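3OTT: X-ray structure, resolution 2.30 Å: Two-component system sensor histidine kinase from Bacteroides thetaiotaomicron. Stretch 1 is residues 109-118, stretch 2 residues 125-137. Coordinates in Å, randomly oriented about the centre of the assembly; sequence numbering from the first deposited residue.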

ATOM      1  N   ALA B 109     -24.381   2.262  -2.238  1.00 14.34           N
ATOM      2  CA  ALA B 109     -22.964   2.626  -2.256  1.00 13.65           C
ATOM      3  C   ALA B 109     -22.483   2.620  -0.849  1.00 14.12           C
ATOM      4  O   ALA B 109     -23.145   3.210   0.037  1.00 15.32           O
ATOM      5  CB  ALA B 109     -22.768   3.978  -2.871  1.00 13.90           C
ATOM      6  N   LEU B 110     -21.361   1.935  -0.617  1.00 13.47           N
ATOM      7  CA  LEU B 110     -20.711   1.921   0.715  1.00 14.67           C
ATOM      8  C   LEU B 110     -19.813   3.136   0.950  1.00 14.51           C
ATOM      9  O   LEU B 110     -19.121   3.585   0.015  1.00 13.27           O
ATOM     10  CB  LEU B 110     -19.753   0.771   0.779  1.00 16.04           C
ATOM     11  CG  LEU B 110     -20.249  -0.502   1.377  1.00 20.02           C
ATOM     12  CD1 LEU B 110     -19.241  -1.606   0.977  1.00 21.13           C
ATOM     13  CD2 LEU B 110     -20.399  -0.336   2.923  1.00 19.55           C
ATOM     14  N   GLN B 111     -19.786   3.610   2.189  1.00 13.54           N
ATOM     15  CA  GLN B 111     -18.921   4.665   2.619  1.00 14.66           C
ATOM     16  C   GLN B 111     -18.365   4.201   3.953  1.00 16.25           C
ATOM     17  O   GLN B 111     -18.986   4.404   4.967  1.00 15.94           O
ATOM     18  CB  GLN B 111     -19.685   6.007   2.766  1.00 16.05           C
ATOM     19  CG  GLN B 111     -18.739   7.219   2.974  1.00 16.30           C
ATOM     20  CD  GLN B 111     -19.460   8.473   3.317  1.00 19.01           C
ATOM     21  OE1 GLN B 111     -20.629   8.454   3.704  1.00 23.12           O
ATOM     22  NE2 GLN B 111     -18.791   9.588   3.140  1.00 20.41           N
ATOM     23  N   GLY B 112     -17.211   3.515   3.941  1.00 17.50           N
ATOM     24  CA  GLY B 112     -16.645   3.011   5.166  1.00 18.31           C
ATOM     25  C   GLY B 112     -17.598   1.950   5.665  1.00 19.06           C
ATOM     26  O   GLY B 112     -17.846   0.967   4.957  1.00 20.46           O
ATOM     27  N   ASP B 113     -18.163   2.136   6.848  1.00 19.17           N
ATOM     28  CA  ASP B 113     -19.062   1.114   7.395  1.00 19.66           C
ATOM     29  C   ASP B 113     -20.496   1.585   7.409  1.00 19.01           C
ATOM     30  O   ASP B 113     -21.269   1.178   8.223  1.00 18.87           O
ATOM     31  CB  ASP B 113     -18.614   0.770   8.786  1.00 21.46           C
ATOM     32  CG  ASP B 113     -18.940  -0.671   9.169  1.00 22.64           C
ATOM     33  OD1 ASP B 113     -18.940  -1.540   8.302  1.00 27.05           O
ATOM     34  OD2 ASP B 113     -19.172  -0.916  10.359  1.00 25.65           O
ATOM     35  N   THR B 114     -20.818   2.497   6.492  1.00 19.09           N
ATOM     36  CA  THR B 114     -22.143   2.972   6.269  1.00 19.11           C
ATOM     37  C   THR B 114     -22.561   2.653   4.827  1.00 18.16           C
ATOM     38  O   THR B 114     -21.835   3.008   3.895  1.00 17.74           O
ATOM     39  CB  THR B 114     -22.196   4.475   6.482  1.00 19.11           C
ATOM     40  OG1 THR B 114     -21.911   4.748   7.853  1.00 21.73           O
ATOM     41  CG2 THR B 114     -23.563   4.949   6.232  1.00 21.27           C
ATOM     42  N   LEU B 115     -23.741   2.045   4.659  1.00 16.43           N
ATOM     43  CA  LEU B 115     -24.306   1.764   3.337  1.00 15.82           C
ATOM     44  C   LEU B 115     -25.412   2.784   2.996  1.00 16.12           C
ATOM     45  O   LEU B 115     -26.409   2.892   3.718  1.00 14.93           O
ATOM     46  CB  LEU B 115     -24.894   0.353   3.314  1.00 15.52           C
ATOM     47  CG  LEU B 115     -25.452  -0.213   1.994  1.00 16.99           C
ATOM     48  CD1 LEU B 115     -24.376  -0.352   0.899  1.00 15.20           C
ATOM     49  CD2 LEU B 115     -26.171  -1.504   2.161  1.00 15.85           C
ATOM     50  N   TRP B 116     -25.203   3.521   1.896  1.00 15.54           N
ATOM     51  CA  TRP B 116     -26.153   4.442   1.331  1.00 15.74           C
ATOM     52  C   TRP B 116     -27.142   3.656   0.428  1.00 16.68           C
ATOM     53  O   TRP B 116     -26.719   2.847  -0.401  1.00 17.61           O
ATOM     54  CB  TRP B 116     -25.426   5.511   0.482  1.00 14.90           C
ATOM     55  CG  TRP B 116     -24.685   6.574   1.279  1.00 15.80           C
ATOM     56  CD1 TRP B 116     -23.427   6.465   1.827  1.00 12.99           C
ATOM     57  CD2 TRP B 116     -25.168   7.885   1.650  1.00 13.36           C
ATOM     58  NE1 TRP B 116     -23.097   7.619   2.495  1.00 16.12           N
ATOM     59  CE2 TRP B 116     -24.127   8.521   2.383  1.00 17.17           C
ATOM     60  CE3 TRP B 116     -26.337   8.599   1.386  1.00 16.60           C
ATOM     61  CZ2 TRP B 116     -24.243   9.838   2.895  1.00 13.25           C
ATOM     62  CZ3 TRP B 116     -26.471   9.926   1.917  1.00 13.10           C
ATOM     63  CH2 TRP B 116     -25.409  10.518   2.656  1.00 15.37           C
ATOM     64  N   LEU B 117     -28.434   3.960   0.552  1.00 15.97           N
ATOM     65  CA  LEU B 117     -29.513   3.293  -0.164  1.00 14.50           C
ATOM     66  C   LEU B 117     -30.296   4.370  -0.845  1.00 13.24           C
ATOM     67  O   LEU B 117     -30.765   5.323  -0.193  1.00 14.10           O
ATOM     68  CB  LEU B 117     -30.491   2.569   0.823  1.00 14.46           C
ATOM     69  CG  LEU B 117     -29.870   1.603   1.847  1.00 16.33           C
ATOM     70  CD1 LEU B 117     -30.871   1.015   2.897  1.00 18.18           C
ATOM     71  CD2 LEU B 117     -29.109   0.455   1.072  1.00 18.82           C
ATOM     72  N   GLY B 118     -30.457   4.221  -2.155  1.00 12.77           N
ATOM     73  CA  GLY B 118     -31.367   5.056  -2.916  1.00 12.81           C
ATOM     74  C   GLY B 118     -32.590   4.265  -3.393  1.00 14.68           C
ATOM     75  O   GLY B 118     -32.454   3.182  -3.990  1.00 14.29           O
ATOM     76  N   THR B 125     -29.407   6.093   4.850  1.00 13.70           N
ATOM     77  CA  THR B 125     -28.157   5.577   5.299  1.00 14.10           C
ATOM     78  C   THR B 125     -28.415   4.367   6.197  1.00 14.62           C
ATOM     79  O   THR B 125     -29.439   4.293   6.915  1.00 13.16           O
ATOM     80  CB  THR B 125     -27.413   6.757   5.938  1.00 16.24           C
ATOM     81  OG1 THR B 125     -26.369   7.190   5.043  1.00 22.30           O
ATOM     82  CG2 THR B 125     -26.906   6.514   7.219  1.00 13.35           C
ATOM     83  N   TYR B 126     -27.508   3.392   6.122  1.00 14.54           N
ATOM     84  CA  TYR B 126     -27.579   2.218   6.975  1.00 15.53           C
ATOM     85  C   TYR B 126     -26.219   1.896   7.557  1.00 15.89           C
ATOM     86  O   TYR B 126     -25.304   1.537   6.833  1.00 16.11           O
ATOM     87  CB  TYR B 126     -28.103   1.016   6.196  1.00 15.41           C
ATOM     88  CG  TYR B 126     -28.383  -0.208   7.055  1.00 21.45           C
ATOM     89  CD1 TYR B 126     -29.183  -0.114   8.214  1.00 23.45           C
ATOM     90  CD2 TYR B 126     -27.844  -1.462   6.726  1.00 21.57           C
ATOM     91  CE1 TYR B 126     -29.486  -1.244   9.004  1.00 23.95           C
ATOM     92  CE2 TYR B 126     -28.127  -2.595   7.512  1.00 22.77           C
ATOM     93  CZ  TYR B 126     -28.941  -2.485   8.643  1.00 25.29           C
ATOM     94  OH  TYR B 126     -29.206  -3.608   9.420  1.00 24.19           O
ATOM     95  N   GLN B 127     -26.123   2.001   8.871  1.00 15.81           N
ATOM     96  CA  GLN B 127     -24.887   1.929   9.566  1.00 17.51           C
ATOM     97  C   GLN B 127     -24.728   0.462   9.963  1.00 16.56           C
ATOM     98  O   GLN B 127     -25.563  -0.080  10.602  1.00 17.90           O
ATOM     99  CB  GLN B 127     -24.862   2.940  10.752  1.00 17.80           C
ATOM    100  CG  GLN B 127     -23.446   3.468  11.152  1.00 19.00           C
ATOM    101  CD  GLN B 127     -22.471   2.335  11.682  1.00 23.46           C
ATOM    102  OE1 GLN B 127     -22.840   1.496  12.493  1.00 22.64           O
ATOM    103  NE2 GLN B 127     -21.215   2.387  11.248  1.00 25.25           N
ATOM    104  N   LEU B 128     -23.676  -0.195   9.520  1.00 17.14           N
ATOM    105  CA  LEU B 128     -23.676  -1.674   9.541  1.00 17.20           C
ATOM    106  C   LEU B 128     -23.414  -2.235  10.916  1.00 17.72           C
ATOM    107  O   LEU B 128     -23.796  -3.368  11.180  1.00 18.43           O
ATOM    108  CB  LEU B 128     -22.670  -2.240   8.551  1.00 15.76           C
ATOM    109  CG  LEU B 128     -22.963  -1.895   7.075  1.00 18.50           C
ATOM    110  CD1 LEU B 128     -21.761  -2.286   6.217  1.00 14.79           C
ATOM    111  CD2 LEU B 128     -24.260  -2.602   6.550  1.00 15.42           C
ATOM    112  N   GLN B 129     -22.758  -1.467  11.788  1.00 17.15           N
ATOM    113  CA  GLN B 129     -22.566  -1.930  13.148  1.00 18.18           C
ATOM    114  C   GLN B 129     -23.800  -1.687  14.009  1.00 19.97           C
ATOM    115  O   GLN B 129     -24.313  -2.600  14.656  1.00 18.36           O
ATOM    116  CB  GLN B 129     -21.366  -1.258  13.812  1.00 17.38           C
ATOM    117  CG  GLN B 129     -20.973  -1.928  15.107  1.00 15.97           C
ATOM    118  CD  GLN B 129     -20.085  -3.206  14.868  1.00 18.24           C
ATOM    119  OE1 GLN B 129     -19.992  -3.726  13.751  1.00 18.16           O
ATOM    120  NE2 GLN B 129     -19.406  -3.650  15.901  1.00 15.40           N
ATOM    121  N   SER B 130     -24.277  -0.427  14.050  1.00 21.48           N
ATOM    122  CA  SER B 130     -25.395  -0.094  14.942  1.00 22.43           C
ATOM    123  C   SER B 130     -26.718  -0.579  14.316  1.00 22.36           C
ATOM    124  O   SER B 130     -27.710  -0.672  14.985  1.00 23.03           O
ATOM    125  CB  SER B 130     -25.446   1.423  15.182  1.00 23.55           C
ATOM    126  OG  SER B 130     -25.637   2.132  13.933  1.00 23.32           O
ATOM    127  N   ARG B 131     -26.715  -0.858  13.013  1.00 23.16           N
ATOM    128  CA  ARG B 131     -27.939  -1.162  12.280  1.00 24.29           C
ATOM    129  C   ARG B 131     -28.950   0.036  12.273  1.00 24.41           C
ATOM    130  O   ARG B 131     -30.172  -0.138  12.116  1.00 23.82           O
ATOM    131  CB  ARG B 131     -28.526  -2.536  12.736  1.00 24.63           C
ATOM    132  CG  ARG B 131     -27.530  -3.767  12.489  1.00 31.69           C
ATOM    133  CD  ARG B 131     -28.107  -5.246  12.775  1.00 39.81           C
ATOM    134  NE  ARG B 131     -27.675  -6.223  11.730  1.00 48.36           N
ATOM    135  CZ  ARG B 131     -26.823  -7.275  11.872  1.00 50.81           C
ATOM    136  NH1 ARG B 131     -26.268  -7.601  13.060  1.00 50.80           N
ATOM    137  NH2 ARG B 131     -26.541  -8.041  10.799  1.00 48.26           N
ATOM    138  N   LYS B 132     -28.435   1.256  12.414  1.00 25.25           N
ATOM    139  CA  LYS B 132     -29.304   2.463  12.340  1.00 26.17           C
ATOM    140  C   LYS B 132     -29.633   2.893  10.902  1.00 24.54           C
ATOM    141  O   LYS B 132     -28.750   3.010  10.074  1.00 24.59           O
ATOM    142  CB  LYS B 132     -28.725   3.651  13.118  1.00 27.11           C
ATOM    143  CG  LYS B 132     -29.657   4.943  13.005  1.00 32.72           C
ATOM    144  CD  LYS B 132     -29.336   6.119  13.958  1.00 38.12           C
ATOM    145  CE  LYS B 132     -29.737   5.858  15.448  1.00 44.22           C
ATOM    146  NZ  LYS B 132     -31.193   5.468  15.752  1.00 46.61           N
ATOM    147  N   LEU B 133     -30.906   3.128  10.628  1.00 24.08           N
ATOM    148  CA  LEU B 133     -31.398   3.563   9.342  1.00 23.55           C
ATOM    149  C   LEU B 133     -31.828   4.986   9.509  1.00 24.41           C
ATOM    150  O   LEU B 133     -32.614   5.304  10.405  1.00 24.99           O
ATOM    151  CB  LEU B 133     -32.609   2.710   8.918  1.00 23.97           C
ATOM    152  CG  LEU B 133     -33.131   2.953   7.494  1.00 22.66           C
ATOM    153  CD1 LEU B 133     -32.136   2.411   6.499  1.00 17.51           C
ATOM    154  CD2 LEU B 133     -34.482   2.225   7.343  1.00 22.57           C
ATOM    155  N   THR B 134     -31.285   5.850   8.660  1.00 24.39           N
ATOM    156  CA  THR B 134     -31.444   7.284   8.754  1.00 23.54           C
ATOM    157  C   THR B 134     -31.939   7.706   7.407  1.00 23.19           C
ATOM    158  O   THR B 134     -31.427   7.252   6.402  1.00 23.52           O
ATOM    159  CB  THR B 134     -30.096   8.012   8.954  1.00 23.52           C
ATOM    160  OG1 THR B 134     -29.560   7.721  10.254  1.00 25.19           O
ATOM    161  CG2 THR B 134     -30.281   9.510   8.819  1.00 20.65           C
ATOM    162  N   SER B 135     -32.886   8.629   7.400  1.00 23.71           N
ATOM    163  CA  SER B 135     -33.570   9.041   6.213  1.00 24.05           C
ATOM    164  C   SER B 135     -33.127  10.419   5.825  1.00 24.45           C
ATOM    165  O   SER B 135     -32.851  11.227   6.681  1.00 24.14           O
ATOM    166  CB  SER B 135     -35.059   9.061   6.519  1.00 25.48           C
ATOM    167  OG  SER B 135     -35.784   9.623   5.453  1.00 28.02           O
ATOM    168  N   PHE B 136     -33.079  10.679   4.524  1.00 25.28           N
ATOM    169  CA  PHE B 136     -32.746  11.981   3.986  1.00 26.46           C
ATOM    170  C   PHE B 136     -33.812  12.397   3.042  1.00 27.86           C
ATOM    171  O   PHE B 136     -34.241  11.615   2.178  1.00 28.30           O
ATOM    172  CB  PHE B 136     -31.421  11.931   3.232  1.00 26.51           C
ATOM    173  CG  PHE B 136     -30.259  11.670   4.118  1.00 28.31           C
ATOM    174  CD1 PHE B 136     -29.860  10.359   4.389  1.00 26.42           C
ATOM    175  CD2 PHE B 136     -29.619  12.724   4.759  1.00 27.72           C
ATOM    176  CE1 PHE B 136     -28.843  10.104   5.259  1.00 26.70           C
ATOM    177  CE2 PHE B 136     -28.572  12.467   5.611  1.00 27.60           C
ATOM    178  CZ  PHE B 136     -28.184  11.171   5.856  1.00 29.37           C
ATOM    179  N   ASP B 137     -34.244  13.645   3.153  1.00 29.53           N
ATOM    180  CA  ASP B 137     -35.276  14.040   2.210  1.00 31.13           C
ATOM    181  C   ASP B 137     -35.194  15.444   1.594  1.00 30.93           C
ATOM    182  O   ASP B 137     -34.227  16.204   1.775  1.00 29.52           O
ATOM    183  CB  ASP B 137     -36.673  13.717   2.782  1.00 32.23           C
ATOM    184  CG  ASP B 137     -37.208  14.805   3.705  1.00 36.68           C
ATOM    185  OD1 ASP B 137     -36.473  15.332   4.575  1.00 41.36           O
ATOM    186  OD2 ASP B 137     -38.402  15.135   3.533  1.00 45.53           O
TER

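The apolar centre of the contact is built from leucines that close around the backbone pairing of Leu115 with Tyr126. These two side chains leave the sheet on the same face, and their CB atoms lie 4.4 Å apart; beyond CB the tyrosine side chain leads away from stretch 1, and its hydroxyl is hydrogen-bonded elsewhere in the structure. Leu128, whose CA-to-CB bond points toward stretch 1, adds to the cluster: its CD2 lies 4.4 Å from Leu115 CB and its CD1 4.1 Å from Leu110 CD2. Leu117 extends the packing in the other direction along the strand, placing its CD1 4.3 Å from Tyr126 CB and 4.1 Å from Leu133 CD1. These are van der Waals contacts between aliphatic groups, which gain by being withdrawn from water.

The other face of the sheet carries Thr114, Trp116, Thr125 and Gln127. Here the indole of Trp116 receives Thr125 over one face, with Thr125 OG1 3.7 Å from Trp116 CD2. Phe136 adds a second aromatic ring, its CE1 4.1 Å from Trp116 CZ3. The phenyl ring and the six-membered ring of the indole are inclined by only 24°, but with centroids 5.3 Å apart they are slid past one another and barely overlap. The indole is anchored within its own stretch by a hydrogen bond from Trp116 NE1 to Gln111 OE1 (2.9 Å), which satisfies its polar edge while the carbon surface packs against stretch 2.

Between the two faces, strands 114-118 and 125-127 run antiparallel, at 157°. Leu115 and Tyr126 form the hydrogen-bonded pair: Leu115 N donates to Tyr126 O and Tyr126 N to Leu115 O, both at 2.7 Å, the first nearly linear and the second more bent, at 137°. The flanking pairs, Thr114 with Gln127 and Trp116 with Thr125, are non-hydrogen-bonded. Thr114 CA instead makes a CA-H...O contact to Tyr126 O at 3.5 Å. A matching CA-H...O contact joins Thr125 CA to Leu115 O at 3.6 Å.

Toward the polar edge, a type II' turn from Gln111 to Thr114 presents Asp113, whose carbonyl O accepts a nearly straight hydrogen bond from Leu128 N at 3.1 Å. This prolongs the backbone ladder beyond the strand pairs. Gln127 NE2 also approaches Asp113 O, at 3.3 Å, but the angle is too poor for a hydrogen bond. The other end of that amide serves its own loop: Gln127 OE1 accepts from Ser130 N at 2.9 Å and, weakly, from Gln129 N at 3.0 Å, holding the chain as it turns away from the contact.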